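Local coordinates for Iron(III) ABC transporter, periplasmic iron-compound-binding protein (Vibrio cholerae, PDB 5GGY) that binds the siderophore Desferal, probably as its ferric complex, in the periplasm and probably delivers it to an ABC transporter for iron uptake, at residues T164-N169 / W256-A261. Numbering follows the deposited sequence.
Sequences TLRFAN and WSYGGA
Three flat groups meet where R166 reaches the loop 256-261. The R166 guanidinium has S257 at its edge, with CA in the plane and OG tilted out of it, while W256 and Y258 each approach it obliquely. Within the loop the two aromatic residues pack on one another: CD1 of Y258 sits 3.4 Å above one face of the W256 ring, offset toward the rim, and CE2 of W256 lies at the edge of the Y258 ring. One face of the tyrosine also has CB of S257 over its centre.

R166 NH1 donates a hydrogen bond to S257 OG, 2.8 Å away. It is bent, 136° at the hydrogen, with the oxygen 28° out of the guanidinium plane. The arginine reaches across because its chain is extended from CG to NE; in S257, OG stands anti to the carbonyl carbon (chi1 -51°), which turns it to NH1. CB of S257 comes 3.6 Å from R166 NH1, which is 3.8 Å from CA of W256. Y176, on the neighbouring strand 172-176, takes a hydrogen bond from R166 NE through its hydroxyl, which also makes a weak bond with S257 OG, and NH1 bonds weakly to the V255 carbonyl. The buried serine hydroxyl is thus drawn into a small polar network with the arginine and the tyrosine.

Strand 161-167 is thereby tied to the loop leading into helix 262-276, where W256 packs edge-to-face with W24 and touches V50 and R65 of the N-terminal part. This placement is consistent with the interlobe cleft of the periplasmic binding protein fold in the solute-binding protein 8 family.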
loop_
_atom_site.group_PDB
_atom_site.type_symbol
_atom_site.label_atom_id
_atom_site.label_comp_id
_atom_site.label_asym_id
_atom_site.label_seq_id
_atom_site.Cartn_x
_atom_site.Cartn_y
_atom_site.Cartn_z
ATOM N N THR A 164 3.100 -2.012 22.490
ATOM C CA THR A 164 4.459 -1.596 22.156
ATOM C C THR A 164 4.843 -0.317 22.893
ATOM O O THR A 164 4.013 0.573 23.076
ATOM C CB THR A 164 4.615 -1.370 20.649
ATOM O OG1 THR A 164 5.753 -0.534 20.412
ATOM C CG2 THR A 164 3.369 -0.700 20.084
ATOM N N LEU A 165 6.106 -0.222 23.300
ATOM C CA LEU A 165 6.568 0.960 24.018
ATOM C C LEU A 165 8.080 1.137 23.988
ATOM O O LEU A 165 8.823 0.245 23.596
ATOM C CB LEU A 165 6.072 0.934 25.481
ATOM C CG LEU A 165 6.392 -0.139 26.535
ATOM C CD1 LEU A 165 5.951 -1.535 26.109
ATOM C CD2 LEU A 165 7.858 -0.147 26.969
ATOM N N ARG A 166 8.512 2.322 24.400
ATOM C CA ARG A 166 9.904 2.587 24.734
ATOM C C ARG A 166 9.961 3.060 26.183
ATOM O O ARG A 166 8.985 3.597 26.707
ATOM C CB ARG A 166 10.522 3.641 23.809
ATOM C CG ARG A 166 10.685 3.210 22.360
ATOM C CD ARG A 166 11.414 4.284 21.563
ATOM N NE ARG A 166 11.387 4.028 20.124
ATOM C CZ ARG A 166 12.368 3.436 19.451
ATOM N NH1 ARG A 166 12.257 3.245 18.142
ATOM N NH2 ARG A 166 13.463 3.041 20.085
ATOM N N PHE A 167 11.101 2.860 26.830
ATOM C CA PHE A 167 11.279 3.312 28.202
ATOM C C PHE A 167 11.719 4.769 28.263
ATOM O O PHE A 167 12.727 5.141 27.673
ATOM C CB PHE A 167 12.305 2.440 28.932
ATOM C CG PHE A 167 11.783 1.096 29.345
ATOM C CD1 PHE A 167 10.976 0.959 30.462
ATOM C CD2 PHE A 167 12.101 -0.033 28.619
ATOM C CE1 PHE A 167 10.495 -0.285 30.839
ATOM C CE2 PHE A 167 11.622 -1.274 28.993
ATOM C CZ PHE A 167 10.819 -1.399 30.103
ATOM N N ALA A 168 10.956 5.593 28.973
ATOM C CA ALA A 168 11.367 6.967 29.243
ATOM C C ALA A 168 12.460 6.933 30.298
ATOM O O ALA A 168 13.454 7.651 30.229
ATOM C CB ALA A 168 10.196 7.797 29.710
ATOM N N ASN A 169 12.250 6.063 31.273
ATOM C CA ASN A 169 13.211 5.784 32.320
ATOM C C ASN A 169 12.772 4.472 32.967
ATOM O O ASN A 169 11.770 3.899 32.550
ATOM C CB ASN A 169 13.286 6.943 33.323
ATOM C CG ASN A 169 11.973 7.215 34.010
ATOM O OD1 ASN A 169 11.537 6.453 34.873
ATOM N ND2 ASN A 169 11.348 8.330 33.656
ATOM N N TRP A 256 13.576 2.630 14.213
ATOM C CA TRP A 256 13.075 3.968 14.497
ATOM C C TRP A 256 11.554 4.028 14.385
ATOM O O TRP A 256 10.983 3.771 13.322
ATOM C CB TRP A 256 13.728 4.983 13.557
ATOM C CG TRP A 256 13.556 6.424 13.961
ATOM C CD1 TRP A 256 13.105 7.442 13.173
ATOM C CD2 TRP A 256 13.844 7.006 15.241
ATOM N NE1 TRP A 256 13.092 8.620 13.880
ATOM C CE2 TRP A 256 13.539 8.380 15.153
ATOM C CE3 TRP A 256 14.328 6.499 16.452
ATOM C CZ2 TRP A 256 13.703 9.252 16.229
ATOM C CZ3 TRP A 256 14.489 7.366 17.518
ATOM C CH2 TRP A 256 14.176 8.726 17.401
ATOM N N SER A 257 10.907 4.366 15.495
ATOM C CA SER A 257 9.452 4.402 15.558
ATOM C C SER A 257 8.900 5.742 15.090
ATOM O O SER A 257 7.703 6.004 15.200
ATOM C CB SER A 257 8.975 4.110 16.980
ATOM O OG SER A 257 9.571 2.930 17.492
ATOM N N TYR A 258 9.784 6.588 14.573
ATOM C CA TYR A 258 9.385 7.879 14.029
ATOM C C TYR A 258 10.026 8.099 12.662
ATOM O O TYR A 258 10.586 9.160 12.391
ATOM C CB TYR A 258 9.768 9.007 14.987
ATOM C CG TYR A 258 9.538 8.664 16.444
ATOM C CD1 TYR A 258 10.577 8.193 17.238
ATOM C CD2 TYR A 258 8.282 8.798 17.020
ATOM C CE1 TYR A 258 10.374 7.874 18.562
ATOM C CE2 TYR A 258 8.068 8.481 18.350
ATOM C CZ TYR A 258 9.119 8.019 19.116
ATOM O OH TYR A 258 8.923 7.698 20.440
ATOM N N GLY A 259 9.941 7.086 11.805
ATOM C CA GLY A 259 10.611 7.121 10.519
ATOM C C GLY A 259 9.684 7.242 9.325
ATOM O O GLY A 259 8.577 7.772 9.431
ATOM N N GLY A 260 10.143 6.745 8.181
ATOM C CA GLY A 260 9.394 6.844 6.941
ATOM C C GLY A 260 8.619 5.593 6.579
ATOM O O GLY A 260 8.243 4.804 7.448
ATOM N N ALA A 261 8.386 5.413 5.282
ATOM C CA ALA A 261 7.577 4.308 4.776
ATOM C C ALA A 261 8.203 2.944 5.045
ATOM O O ALA A 261 7.511 2.007 5.434
ATOM C CB ALA A 261 7.334 4.476 3.282
#